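Long-range contacts in hyaluronidase (Thermobaculum terrenum, PDB 5DIY), which probably removes O-linked N-acetylglucosamine from glycosylated proteins, as a family 84 glycoside hydrolase: residues C[180-185]-C[213-217]; C[87-91]-C[140-144]; C[237-241]-C[282-288]; C[3-7]-C[275-280]; C[344-348]-C[389-394]. One frame throughout, in Å; residues are numbered along the deposited sequence.

Overall arrangement
Interactions 1 to 4 lie in and around the TIM barrel. Interaction 5 sits in the helices that follow it, with its centre about 61 Å from that of interaction 1. Interactions 1 and 2 touch, with centres about 17 Å apart, where Arg183 and Leu184 pack on Ala142. They are also near the sugar site: the side chains of Leu180 and Gln141 are each about 12 Å from a bound N-acetylglucosamine. Interactions 3 and 4 touch through the rings of Tyr240 and Tyr275, with centres about 14 Å apart. The side chain of Tyr240 is about 13 Å from the bound sugar. Interaction 4 joins the chain start to the last barrel helix, so interactions 1 and 2 are nested within its loop.

Interaction 1 of 5, residues C[180-185]-C[213-217]; sequences LGQRLP and SLQRP
Arg216 and Gly181 join the C-terminal ends of two successive helices of the TIM barrel, 175-183 and 204-214. The backbones come very close: Gly181 CA is 3.2 Å from Leu214 O and makes a CA-H...O contact with Ser213 O. Helix 204-214 ends in a Schellman motif, with Gln215 as its C-prime residue. Arg216 follows directly. Its CG lies between the backbone N and the carbonyl carbon (chi1 74°), and a bend at chi3 brings the guanidinium back to Leu214. There NE donates to Leu214 O (2.8 Å), which lies near the guanidinium plane. NH2 donates to Leu184 O (2.9 Å) from above the plane of that carbonyl, and more weakly to Gly181 O. NH1 makes a weak bond to Pro185 O (2.8 Å) and has a further acceptor in Ile188 O. Leu184 CB rests against NH1 at 3.5 Å. The carbonyls from both helix ends probably suit the positive charge. With an alanine in place of Arg216, Leu184 O and Leu214 O would probably lose their side-chain donor, and the two helix ends the charge they share. On the exposed side, the extended chain of Gln215 meets the bent chain of Gln182, their amide planes 57° apart. Lys186 holds Gln215 OE1. Gln215 NE2 reaches Gln182 OE1 at 2.9 Å, with an N-H...O angle of 172°.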
# COMPACT_ATOMS: atom_id res chain seq x y z
N LEU C 180 -13.19 -0.55 25.44
CA LEU C 180 -13.06 -1.83 24.73
C LEU C 180 -12.09 -2.77 25.45
O LEU C 180 -12.36 -3.96 25.57
CB LEU C 180 -12.61 -1.59 23.28
CG LEU C 180 -13.23 -2.41 22.15
CD1 LEU C 180 -14.74 -2.19 22.05
CD2 LEU C 180 -12.54 -2.04 20.85
N GLY C 181 -10.97 -2.23 25.93
CA GLY C 181 -9.99 -3.04 26.66
C GLY C 181 -10.53 -3.60 27.97
O GLY C 181 -10.20 -4.72 28.36
N GLN C 182 -11.37 -2.81 28.63
CA GLN C 182 -12.04 -3.20 29.88
C GLN C 182 -13.12 -4.27 29.65
O GLN C 182 -13.19 -5.24 30.40
CB GLN C 182 -12.64 -1.95 30.55
CG GLN C 182 -13.26 -2.16 31.94
CD GLN C 182 -12.26 -2.66 32.97
OE1 GLN C 182 -11.09 -2.28 32.96
NE2 GLN C 182 -12.72 -3.52 33.87
N ARG C 183 -13.94 -4.10 28.62
CA ARG C 183 -15.15 -4.91 28.42
C ARG C 183 -15.03 -6.10 27.47
O ARG C 183 -15.85 -7.02 27.56
CB ARG C 183 -16.31 -4.02 27.97
CG ARG C 183 -16.61 -2.90 28.95
CD ARG C 183 -18.07 -2.53 28.97
NE ARG C 183 -18.34 -1.50 29.98
CZ ARG C 183 -19.55 -1.16 30.43
NH1 ARG C 183 -20.65 -1.75 29.99
NH2 ARG C 183 -19.65 -0.21 31.36
N LEU C 184 -14.06 -6.09 26.57
CA LEU C 184 -13.79 -7.28 25.74
C LEU C 184 -13.08 -8.35 26.55
O LEU C 184 -12.05 -8.05 27.15
CB LEU C 184 -12.92 -6.95 24.51
CG LEU C 184 -13.55 -6.30 23.29
CD1 LEU C 184 -12.47 -6.01 22.27
CD2 LEU C 184 -14.63 -7.18 22.68
N PRO C 185 -13.58 -9.60 26.55
CA PRO C 185 -12.81 -10.72 27.11
C PRO C 185 -11.37 -10.73 26.56
O PRO C 185 -11.17 -10.49 25.37
CB PRO C 185 -13.58 -11.95 26.64
CG PRO C 185 -14.98 -11.48 26.47
CD PRO C 185 -14.91 -10.03 26.08
N SER C 213 -4.17 0.55 26.98
CA SER C 213 -5.59 0.84 26.79
C SER C 213 -6.41 -0.41 26.51
O SER C 213 -7.50 -0.58 27.05
CB SER C 213 -5.81 1.85 25.66
OG SER C 213 -5.14 3.07 25.95
N LEU C 214 -5.88 -1.31 25.68
CA LEU C 214 -6.59 -2.55 25.34
C LEU C 214 -6.50 -3.62 26.43
O LEU C 214 -7.25 -4.60 26.39
CB LEU C 214 -6.07 -3.11 24.01
CG LEU C 214 -6.32 -2.26 22.76
CD1 LEU C 214 -5.68 -2.91 21.55
CD2 LEU C 214 -7.80 -2.02 22.53
N GLN C 215 -5.59 -3.44 27.39
CA GLN C 215 -5.28 -4.43 28.43
C GLN C 215 -4.86 -5.78 27.84
O GLN C 215 -5.10 -6.83 28.42
CB GLN C 215 -6.44 -4.58 29.43
CG GLN C 215 -6.80 -3.27 30.13
CD GLN C 215 -7.94 -3.41 31.11
OE1 GLN C 215 -8.12 -4.46 31.72
NE2 GLN C 215 -8.72 -2.35 31.27
N ARG C 216 -4.22 -5.73 26.67
CA ARG C 216 -3.71 -6.91 25.98
C ARG C 216 -2.75 -6.45 24.87
O ARG C 216 -2.86 -5.31 24.41
CB ARG C 216 -4.85 -7.72 25.36
CG ARG C 216 -5.47 -7.10 24.10
CD ARG C 216 -6.92 -7.49 23.92
NE ARG C 216 -7.75 -6.93 24.97
CZ ARG C 216 -9.00 -7.29 25.25
NH1 ARG C 216 -9.62 -8.25 24.55
NH2 ARG C 216 -9.64 -6.70 26.26
N PRO C 217 -1.82 -7.32 24.44
CA PRO C 217 -1.05 -7.00 23.24
C PRO C 217 -1.96 -6.91 22.01
O PRO C 217 -2.82 -7.78 21.83
CB PRO C 217 -0.09 -8.19 23.11
CG PRO C 217 -0.01 -8.78 24.47
CD PRO C 217 -1.37 -8.58 25.06

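Interaction 2 of 5, residues C[87-91]-C[140-144]; sequences SLVYS and AQADF
Tyr90 and Ala140 mark the closest backbone approach of loop 87-91 to helix 137-153, with their CA atoms 5.8 Å apart. The side chains of Leu88 and Tyr90 both turn to the helix. Leu88 and Phe144 approach from opposite directions. The CD2 methyl of Leu88 lies over the middle of the Phe144 ring, 3.7 Å from the centroid and 9° off the normal, a CH-pi contact. Phe144 has CG anti to the backbone N (chi1 -176°), which swings its ring out to meet this methyl. Tyr90 O lies at the ring's edge, 3.6 Å from Phe144 CD1, and also accepts from Arg147. In the TIM barrel, loop 87-91 follows the third strand, and helix 137-153 comes after the fourth. The contact therefore ties neighbouring parts of the barrel together. The Tyr90 ring passes along the helix surface. Its CG sits on Ala140 CB at 3.7 Å, and Phe144 CB meets the ring at its edge. Gln141 runs alongside the ring in the same direction, with Gln141 CG 3.6 Å from Tyr90 CE1. The amide plane is turned 60° from the ring. Gln141 NE2 gives Tyr90 OH a long, weak bond of 3.4 Å. Both ends of this amide have other partners: Gln141 OE1 accepts from Tyr176 OH, and NE2 also bonds Thr166 OG1.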
# COMPACT_ATOMS: atom_id res chain seq x y z
N SER C 87 -24.91 -2.03 9.22
CA SER C 87 -26.34 -2.24 9.50
C SER C 87 -26.68 -3.11 10.72
O SER C 87 -27.85 -3.35 10.98
CB SER C 87 -27.01 -2.82 8.25
OG SER C 87 -26.43 -4.06 7.91
N LEU C 88 -25.68 -3.56 11.49
CA LEU C 88 -25.95 -4.45 12.63
C LEU C 88 -26.73 -3.74 13.73
O LEU C 88 -26.40 -2.63 14.11
CB LEU C 88 -24.64 -4.99 13.23
CG LEU C 88 -24.68 -5.78 14.55
CD1 LEU C 88 -25.53 -7.03 14.39
CD2 LEU C 88 -23.28 -6.16 14.99
N VAL C 89 -27.78 -4.41 14.21
CA VAL C 89 -28.44 -4.03 15.46
C VAL C 89 -27.75 -4.84 16.56
O VAL C 89 -28.02 -6.03 16.73
CB VAL C 89 -29.96 -4.31 15.42
CG1 VAL C 89 -30.65 -3.67 16.62
CG2 VAL C 89 -30.57 -3.81 14.12
N TYR C 90 -26.85 -4.19 17.29
CA TYR C 90 -26.01 -4.85 18.30
C TYR C 90 -26.81 -5.59 19.38
O TYR C 90 -26.45 -6.70 19.75
CB TYR C 90 -25.07 -3.84 18.96
CG TYR C 90 -23.97 -3.32 18.05
CD1 TYR C 90 -22.82 -4.07 17.82
CD2 TYR C 90 -24.09 -2.09 17.41
CE1 TYR C 90 -21.82 -3.61 16.99
CE2 TYR C 90 -23.10 -1.61 16.57
CZ TYR C 90 -21.96 -2.38 16.36
OH TYR C 90 -20.97 -1.91 15.53
N SER C 91 -27.90 -4.98 19.85
CA SER C 91 -28.73 -5.55 20.92
C SER C 91 -29.70 -6.65 20.47
O SER C 91 -30.29 -7.32 21.33
CB SER C 91 -29.52 -4.44 21.63
OG SER C 91 -30.37 -3.76 20.72
N ALA C 140 -21.68 -1.43 23.04
CA ALA C 140 -22.50 -2.26 22.16
C ALA C 140 -21.65 -3.36 21.54
O ALA C 140 -21.99 -4.54 21.63
CB ALA C 140 -23.14 -1.41 21.08
N GLN C 141 -20.53 -2.96 20.94
CA GLN C 141 -19.58 -3.88 20.31
C GLN C 141 -19.02 -4.92 21.28
O GLN C 141 -18.97 -6.11 20.95
CB GLN C 141 -18.42 -3.10 19.68
CG GLN C 141 -18.84 -2.32 18.44
CD GLN C 141 -17.74 -1.44 17.88
OE1 GLN C 141 -16.71 -1.23 18.51
NE2 GLN C 141 -17.96 -0.93 16.67
N ALA C 142 -18.60 -4.47 22.46
CA ALA C 142 -18.05 -5.37 23.47
C ALA C 142 -19.07 -6.43 23.88
O ALA C 142 -18.73 -7.61 23.98
CB ALA C 142 -17.57 -4.58 24.69
N ASP C 143 -20.31 -6.00 24.11
CA ASP C 143 -21.40 -6.91 24.47
C ASP C 143 -21.76 -7.87 23.34
O ASP C 143 -22.00 -9.06 23.58
CB ASP C 143 -22.65 -6.13 24.90
CG ASP C 143 -23.84 -7.03 25.20
OD1 ASP C 143 -23.65 -8.02 25.94
OD2 ASP C 143 -24.94 -6.78 24.66
N PHE C 144 -21.80 -7.36 22.11
CA PHE C 144 -22.04 -8.22 20.95
C PHE C 144 -20.95 -9.28 20.81
O PHE C 144 -21.25 -10.47 20.66
CB PHE C 144 -22.12 -7.39 19.68
CG PHE C 144 -22.47 -8.19 18.46
CD1 PHE C 144 -23.77 -8.61 18.25
CD2 PHE C 144 -21.50 -8.54 17.53
CE1 PHE C 144 -24.11 -9.35 17.13
CE2 PHE C 144 -21.82 -9.28 16.41
CZ PHE C 144 -23.13 -9.69 16.21

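Interaction 3 of 5, residues C[237-241]-C[282-288]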
# COMPACT_ATOMS: atom_id res chain seq x y z
N ILE C 237 6.23 -1.28 -4.14
CA ILE C 237 7.13 -2.44 -4.20
C ILE C 237 8.35 -2.33 -3.28
O ILE C 237 9.15 -3.26 -3.24
CB ILE C 237 7.56 -2.78 -5.65
CG1 ILE C 237 8.14 -1.56 -6.38
CG2 ILE C 237 6.39 -3.39 -6.40
CD1 ILE C 237 8.98 -1.90 -7.59
N GLY C 238 8.47 -1.23 -2.54
CA GLY C 238 9.62 -1.02 -1.65
C GLY C 238 9.60 -1.94 -0.45
O GLY C 238 8.56 -2.53 -0.12
N PRO C 239 10.75 -2.07 0.25
CA PRO C 239 10.80 -3.00 1.37
C PRO C 239 9.95 -2.57 2.55
O PRO C 239 9.73 -1.37 2.77
CB PRO C 239 12.29 -2.98 1.76
CG PRO C 239 12.72 -1.60 1.43
CD PRO C 239 11.98 -1.26 0.16
N TYR C 240 9.45 -3.55 3.29
CA TYR C 240 8.89 -3.34 4.63
C TYR C 240 9.91 -2.55 5.45
O TYR C 240 11.11 -2.86 5.41
CB TYR C 240 8.60 -4.69 5.28
CG TYR C 240 7.69 -4.64 6.48
CD1 TYR C 240 6.36 -4.25 6.35
CD2 TYR C 240 8.13 -5.03 7.74
CE1 TYR C 240 5.50 -4.22 7.45
CE2 TYR C 240 7.29 -5.00 8.85
CZ TYR C 240 5.98 -4.60 8.69
OH TYR C 240 5.17 -4.59 9.78
N ASP C 241 9.46 -1.53 6.17
CA ASP C 241 10.40 -0.64 6.86
C ASP C 241 9.78 0.15 7.99
O ASP C 241 8.55 0.30 8.06
CB ASP C 241 11.02 0.35 5.84
CG ASP C 241 12.46 0.73 6.17
OD1 ASP C 241 12.96 0.44 7.28
OD2 ASP C 241 13.09 1.36 5.30
N TYR C 282 17.15 -7.65 10.65
CA TYR C 282 16.51 -7.22 9.39
C TYR C 282 17.16 -5.96 8.81
O TYR C 282 17.23 -4.95 9.49
CB TYR C 282 15.02 -6.96 9.62
CG TYR C 282 14.28 -6.46 8.39
CD1 TYR C 282 14.10 -7.29 7.28
CD2 TYR C 282 13.77 -5.16 8.33
CE1 TYR C 282 13.43 -6.84 6.15
CE2 TYR C 282 13.10 -4.70 7.20
CZ TYR C 282 12.93 -5.54 6.12
OH TYR C 282 12.26 -5.10 5.00
N ASN C 283 17.62 -6.04 7.56
CA ASN C 283 18.05 -4.86 6.80
C ASN C 283 17.19 -4.77 5.54
O ASN C 283 17.21 -5.69 4.73
CB ASN C 283 19.53 -4.94 6.43
CG ASN C 283 20.00 -3.78 5.56
OD1 ASN C 283 19.60 -3.65 4.39
ND2 ASN C 283 20.85 -2.93 6.11
N PRO C 284 16.43 -3.66 5.37
CA PRO C 284 15.47 -3.59 4.24
C PRO C 284 16.09 -3.65 2.84
O PRO C 284 15.47 -4.20 1.94
CB PRO C 284 14.74 -2.26 4.47
CG PRO C 284 15.63 -1.46 5.36
CD PRO C 284 16.38 -2.45 6.20
N GLN C 285 17.30 -3.13 2.66
CA GLN C 285 17.96 -3.14 1.35
C GLN C 285 18.51 -4.52 1.03
O GLN C 285 18.36 -4.99 -0.09
CB GLN C 285 19.08 -2.09 1.24
CG GLN C 285 18.58 -0.65 1.13
CD GLN C 285 18.03 -0.09 2.43
OE1 GLN C 285 18.53 -0.41 3.51
NE2 GLN C 285 17.00 0.72 2.34
N ASP C 286 19.16 -5.16 2.01
CA ASP C 286 19.62 -6.55 1.89
C ASP C 286 18.43 -7.46 1.54
O ASP C 286 18.53 -8.32 0.67
CB ASP C 286 20.22 -7.07 3.20
CG ASP C 286 21.54 -6.41 3.58
OD1 ASP C 286 22.08 -5.57 2.83
OD2 ASP C 286 22.06 -6.76 4.66
N SER C 287 17.32 -7.26 2.26
CA SER C 287 16.14 -8.10 2.09
C SER C 287 15.50 -7.90 0.73
O SER C 287 15.15 -8.87 0.05
CB SER C 287 15.13 -7.81 3.19
OG SER C 287 14.08 -8.76 3.16
N TRP C 288 15.36 -6.64 0.32
CA TRP C 288 14.77 -6.30 -0.97
C TRP C 288 15.56 -6.89 -2.15
O TRP C 288 14.96 -7.36 -3.11
CB TRP C 288 14.64 -4.79 -1.11
CG TRP C 288 13.74 -4.36 -2.22
CD1 TRP C 288 12.38 -4.25 -2.18
CD2 TRP C 288 14.14 -3.96 -3.53
NE1 TRP C 288 11.90 -3.81 -3.39
CE2 TRP C 288 12.96 -3.62 -4.24
CE3 TRP C 288 15.38 -3.84 -4.17
CZ2 TRP C 288 12.98 -3.18 -5.56
CZ3 TRP C 288 15.40 -3.41 -5.50
CH2 TRP C 288 14.21 -3.08 -6.17
O HOH W 1 15.74 2.16 4.91
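Trp288 and Ile237 join a loop of the TIM barrel to the first turns of helix 284-296. Loop 237-241 lies between the last two barrel strands. Asn283 is the N-cap of the helix, its OD1 accepting from Asp286 N at 2.9 Å. The tight part is buried and runs from Trp288 to Tyr282. Trp288 has CG anti to the backbone N (chi1 -165°), which carries the indole over to the loop. NE1 donates to Ile237 O at 2.8 Å, and this oxygen lies in the ring plane at the edge of the indole. Pro239 wedges in beside it, with Pro239 CD 3.8 Å from Trp288 CD1. The two prolines also pack obliquely, Pro239 CG against Pro284 CB at 3.7 Å. Tyr282 OH donates to Tyr240 O at 2.6 Å, and that oxygen lies in the plane of the Tyr282 ring. The Tyr240 ring itself leads away from the helix. Its hydroxyl bonds Asp222, and its ring packs on Phe272 and Tyr275 of helix 262-277. Toward Asp241 the packing is looser. The carboxylate touches Pro284 loosely, with Asp241 OD1 3.8 Å from Pro284 CG. Gln285 is exposed, and its end reaches back to this side through one water. That water donates to Asp241 OD2 at 2.8 Å and accepts from Gln285 NE2 at 3.2 Å.

Interaction 4 of 5, residues C[3-7]-C[275-280]; sequences YFRYR and YLNSPS
Tyr3 presents one ring face to Pro279. Pro279 CD lies 3.8 Å from the ring centroid and 15° off the normal, a CH-pi contact set toward the rim. With CG anti to the carbonyl carbon (chi1 -70°), the ring lies along the end of the helix, and Tyr3 CD2 comes within 3.4 Å of Asn277 O. Replacing Tyr3 by an alanine would remove this ring and is likely to leave Pro279 CD without its aromatic cover. Phe4 meets Leu276 at about a right angle. Leu276 CD2 sits over a face of the Phe4 ring, 3.6 Å from Phe4 CD2. This joins the two ends of the TIM barrel: residues 3-7 lead into its first strand, and 275-280 end helix 262-277, which follows its last. Tyr6 pairs with Ile254 of that last strand. The other Leu276 branch, CD1, touches Arg7 CB at 3.7 Å. The Arg7 chain bends at chi3, and its NH1 donates to Phe4 O at 2.7 Å, nearly in line with the carbonyl. Its NE binds Asn34 O. A water links the backbones, accepting from Phe4 N and donating to Leu276 O, each at 3.0 Å.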
# COMPACT_ATOMS: atom_id res chain seq x y z
N TYR C 3 9.32 -15.09 17.22
CA TYR C 3 9.12 -13.67 17.56
C TYR C 3 7.65 -13.27 17.48
O TYR C 3 7.16 -12.57 18.36
CB TYR C 3 9.95 -12.77 16.64
CG TYR C 3 11.42 -12.86 16.90
CD1 TYR C 3 12.00 -12.16 17.95
CD2 TYR C 3 12.25 -13.65 16.10
CE1 TYR C 3 13.36 -12.23 18.21
CE2 TYR C 3 13.61 -13.73 16.34
CZ TYR C 3 14.16 -13.02 17.40
OH TYR C 3 15.51 -13.08 17.65
N PHE C 4 6.97 -13.69 16.42
CA PHE C 4 5.55 -13.39 16.22
C PHE C 4 4.73 -14.67 16.08
O PHE C 4 5.04 -15.51 15.23
CB PHE C 4 5.35 -12.51 14.98
CG PHE C 4 5.88 -11.11 15.14
CD1 PHE C 4 5.12 -10.14 15.79
CD2 PHE C 4 7.14 -10.77 14.65
CE1 PHE C 4 5.61 -8.85 15.94
CE2 PHE C 4 7.62 -9.48 14.81
CZ PHE C 4 6.86 -8.52 15.45
N ARG C 5 3.68 -14.81 16.90
CA ARG C 5 2.78 -15.97 16.84
C ARG C 5 2.01 -15.99 15.51
O ARG C 5 1.91 -17.04 14.87
CB ARG C 5 1.79 -15.97 18.01
CG ARG C 5 1.16 -17.34 18.29
CD ARG C 5 -0.20 -17.23 18.96
NE ARG C 5 -0.16 -16.45 20.20
CZ ARG C 5 -1.23 -16.09 20.92
NH1 ARG C 5 -2.47 -16.43 20.54
NH2 ARG C 5 -1.06 -15.37 22.03
N TYR C 6 1.46 -14.85 15.12
CA TYR C 6 0.75 -14.70 13.85
C TYR C 6 1.62 -13.89 12.88
O TYR C 6 1.99 -12.74 13.16
CB TYR C 6 -0.62 -14.05 14.05
CG TYR C 6 -1.52 -14.80 15.03
CD1 TYR C 6 -1.83 -16.15 14.84
CD2 TYR C 6 -2.06 -14.16 16.15
CE1 TYR C 6 -2.65 -16.84 15.73
CE2 TYR C 6 -2.88 -14.84 17.05
CZ TYR C 6 -3.17 -16.18 16.83
OH TYR C 6 -3.98 -16.87 17.71
N ARG C 7 1.98 -14.53 11.77
CA ARG C 7 2.82 -13.95 10.73
C ARG C 7 2.01 -14.02 9.45
O ARG C 7 2.10 -15.00 8.72
CB ARG C 7 4.11 -14.76 10.59
CG ARG C 7 5.02 -14.67 11.80
CD ARG C 7 6.30 -15.46 11.60
NE ARG C 7 6.06 -16.88 11.32
CZ ARG C 7 5.71 -17.80 12.21
NH1 ARG C 7 5.50 -17.49 13.49
NH2 ARG C 7 5.54 -19.06 11.81
N TYR C 275 11.60 -9.74 7.96
CA TYR C 275 11.52 -8.92 9.18
C TYR C 275 10.89 -9.72 10.31
O TYR C 275 11.43 -9.75 11.42
CB TYR C 275 10.74 -7.61 8.97
CG TYR C 275 10.33 -6.94 10.27
CD1 TYR C 275 11.22 -6.14 10.98
CD2 TYR C 275 9.05 -7.16 10.82
CE1 TYR C 275 10.85 -5.55 12.19
CE2 TYR C 275 8.68 -6.58 12.01
CZ TYR C 275 9.58 -5.77 12.70
OH TYR C 275 9.19 -5.19 13.88
N LEU C 276 9.75 -10.36 10.05
CA LEU C 276 9.06 -11.15 11.07
C LEU C 276 9.94 -12.30 11.58
O LEU C 276 9.94 -12.59 12.78
CB LEU C 276 7.74 -11.72 10.56
CG LEU C 276 6.64 -10.73 10.13
CD1 LEU C 276 5.53 -11.50 9.43
CD2 LEU C 276 6.10 -9.92 11.31
N ASN C 277 10.69 -12.93 10.68
CA ASN C 277 11.57 -14.05 11.04
C ASN C 277 12.71 -13.68 12.00
O ASN C 277 13.04 -14.45 12.90
CB ASN C 277 12.15 -14.70 9.79
CG ASN C 277 12.96 -15.94 10.10
OD1 ASN C 277 12.42 -16.93 10.60
ND2 ASN C 277 14.26 -15.89 9.83
N SER C 278 13.31 -12.51 11.79
CA SER C 278 14.43 -12.06 12.62
C SER C 278 14.52 -10.52 12.63
O SER C 278 15.38 -9.94 11.96
CB SER C 278 15.74 -12.68 12.13
OG SER C 278 16.81 -12.34 13.00
N PRO C 279 13.64 -9.86 13.40
CA PRO C 279 13.55 -8.39 13.33
C PRO C 279 14.81 -7.62 13.78
O PRO C 279 15.04 -6.51 13.28
CB PRO C 279 12.34 -8.07 14.21
CG PRO C 279 12.16 -9.24 15.09
CD PRO C 279 12.67 -10.43 14.34
N SER C 280 15.61 -8.19 14.68
CA SER C 280 16.86 -7.54 15.12
C SER C 280 17.97 -7.57 14.06
O SER C 280 18.86 -6.72 14.09
CB SER C 280 17.37 -8.16 16.43
OG SER C 280 17.80 -9.50 16.22
O HOH W 2 8.62 -14.85 14.26

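Interaction 5 of 5, residues C[344-348]-C[389-394]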
# COMPACT_ATOMS: atom_id res chain seq x y z
N LEU C 344 25.01 18.50 -18.54
CA LEU C 344 24.58 17.73 -19.71
C LEU C 344 25.00 16.26 -19.63
O LEU C 344 24.21 15.37 -19.98
CB LEU C 344 25.10 18.37 -21.01
CG LEU C 344 24.47 19.70 -21.43
CD1 LEU C 344 25.17 20.24 -22.66
CD2 LEU C 344 22.97 19.56 -21.67
N ARG C 345 26.22 16.01 -19.15
CA ARG C 345 26.73 14.64 -18.98
C ARG C 345 25.88 13.86 -17.99
O ARG C 345 25.50 12.72 -18.27
CB ARG C 345 28.21 14.63 -18.52
CG ARG C 345 28.78 13.24 -18.25
CD ARG C 345 30.31 13.21 -18.18
NE ARG C 345 30.85 14.26 -17.31
CZ ARG C 345 30.93 14.21 -15.97
NH1 ARG C 345 30.50 13.14 -15.28
NH2 ARG C 345 31.44 15.24 -15.31
N THR C 346 25.57 14.48 -16.85
CA THR C 346 24.76 13.85 -15.81
C THR C 346 23.38 13.48 -16.33
O THR C 346 22.90 12.37 -16.09
CB THR C 346 24.60 14.79 -14.59
OG1 THR C 346 25.89 15.13 -14.09
CG2 THR C 346 23.78 14.13 -13.48
N LEU C 347 22.75 14.41 -17.05
CA LEU C 347 21.44 14.17 -17.65
C LEU C 347 21.51 13.04 -18.68
O LEU C 347 20.68 12.12 -18.65
CB LEU C 347 20.91 15.46 -18.29
CG LEU C 347 19.49 15.46 -18.85
CD1 LEU C 347 18.47 15.12 -17.77
CD2 LEU C 347 19.19 16.81 -19.48
N ARG C 348 22.52 13.09 -19.56
CA ARG C 348 22.75 12.06 -20.58
C ARG C 348 22.91 10.67 -19.98
O ARG C 348 22.25 9.73 -20.43
CB ARG C 348 24.01 12.39 -21.40
CG ARG C 348 24.35 11.39 -22.51
CD ARG C 348 25.70 11.66 -23.14
NE ARG C 348 25.75 13.02 -23.69
CZ ARG C 348 26.54 14.02 -23.28
NH1 ARG C 348 27.43 13.88 -22.30
NH2 ARG C 348 26.44 15.21 -23.89
N ALA C 389 14.42 17.14 -23.34
CA ALA C 389 15.01 18.20 -22.51
C ALA C 389 16.52 18.32 -22.73
O ALA C 389 17.06 19.43 -22.77
CB ALA C 389 14.72 17.96 -21.03
N MET C 390 17.19 17.17 -22.88
CA MET C 390 18.62 17.10 -23.22
C MET C 390 18.93 17.86 -24.51
O MET C 390 19.86 18.66 -24.57
CB MET C 390 19.04 15.63 -23.36
CG MET C 390 20.48 15.38 -23.79
SD MET C 390 21.60 15.71 -22.43
CE MET C 390 23.16 15.67 -23.30
N ILE C 391 18.12 17.60 -25.54
CA ILE C 391 18.30 18.24 -26.84
C ILE C 391 18.10 19.75 -26.71
O ILE C 391 18.87 20.53 -27.27
CB ILE C 391 17.34 17.66 -27.90
CG1 ILE C 391 17.69 16.19 -28.18
CG2 ILE C 391 17.40 18.46 -29.20
CD1 ILE C 391 16.52 15.39 -28.70
N THR C 392 17.06 20.15 -25.98
CA THR C 392 16.74 21.56 -25.80
C THR C 392 17.89 22.31 -25.12
O THR C 392 18.35 23.32 -25.64
CB THR C 392 15.42 21.74 -25.03
OG1 THR C 392 14.38 21.05 -25.73
CG2 THR C 392 15.05 23.21 -24.90
N PHE C 393 18.35 21.79 -23.98
CA PHE C 393 19.47 22.40 -23.23
C PHE C 393 20.77 22.45 -24.03
O PHE C 393 21.46 23.48 -24.01
CB PHE C 393 19.74 21.67 -21.91
CG PHE C 393 18.83 22.06 -20.77
CD1 PHE C 393 18.71 23.39 -20.38
CD2 PHE C 393 18.15 21.09 -20.04
CE1 PHE C 393 17.89 23.75 -19.31
CE2 PHE C 393 17.34 21.44 -18.97
CZ PHE C 393 17.20 22.77 -18.61
N SER C 394 21.11 21.36 -24.72
CA SER C 394 22.33 21.32 -25.55
C SER C 394 22.36 22.43 -26.60
O SER C 394 23.36 23.11 -26.79
CB SER C 394 22.46 19.96 -26.26
OG SER C 394 22.37 18.88 -25.34
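Met390, Leu344 and Leu347 carry the apolar packing. Met390 and Leu347 slide past each other in opposite directions, with Leu347 CD2 4.0 Å from Met390 SD and 3.8 Å from Met390 CA. Leu344 CD2 reaches the neighbouring turn and touches Phe393 CB at 3.9 Å. Phe393 also packs on Phe335 and on helix 440-451. The two segments belong to an antiparallel helix pair, 340-362 and 373-398, in the helical region that follows the barrel. The axes of the short segments 344-348 and 389-394 come within 10.4 Å, and their directions differ by 165°. Helix 322-336 lies against Leu344 and Leu347. Contacts of apolar with polar atoms gather round the Met390 methyl. Met390 bends at chi2 (74°), which carries CE across to helix 340-362. There it meets Leu344 O at 3.5 Å and Arg348 NH2 at 3.4 Å, lying oblique to the guanidinium. Between the two segments the packing involves no hydrogen bond. Within 389-394, Ser394 OG donates to Met390 O at 2.6 Å from above the carbonyl plane, while Ser394 N reaches the same oxygen from the opposite face. This hydroxyl is also a neighbour of Leu344 CD2, 3.8 Å from Ser394 OG.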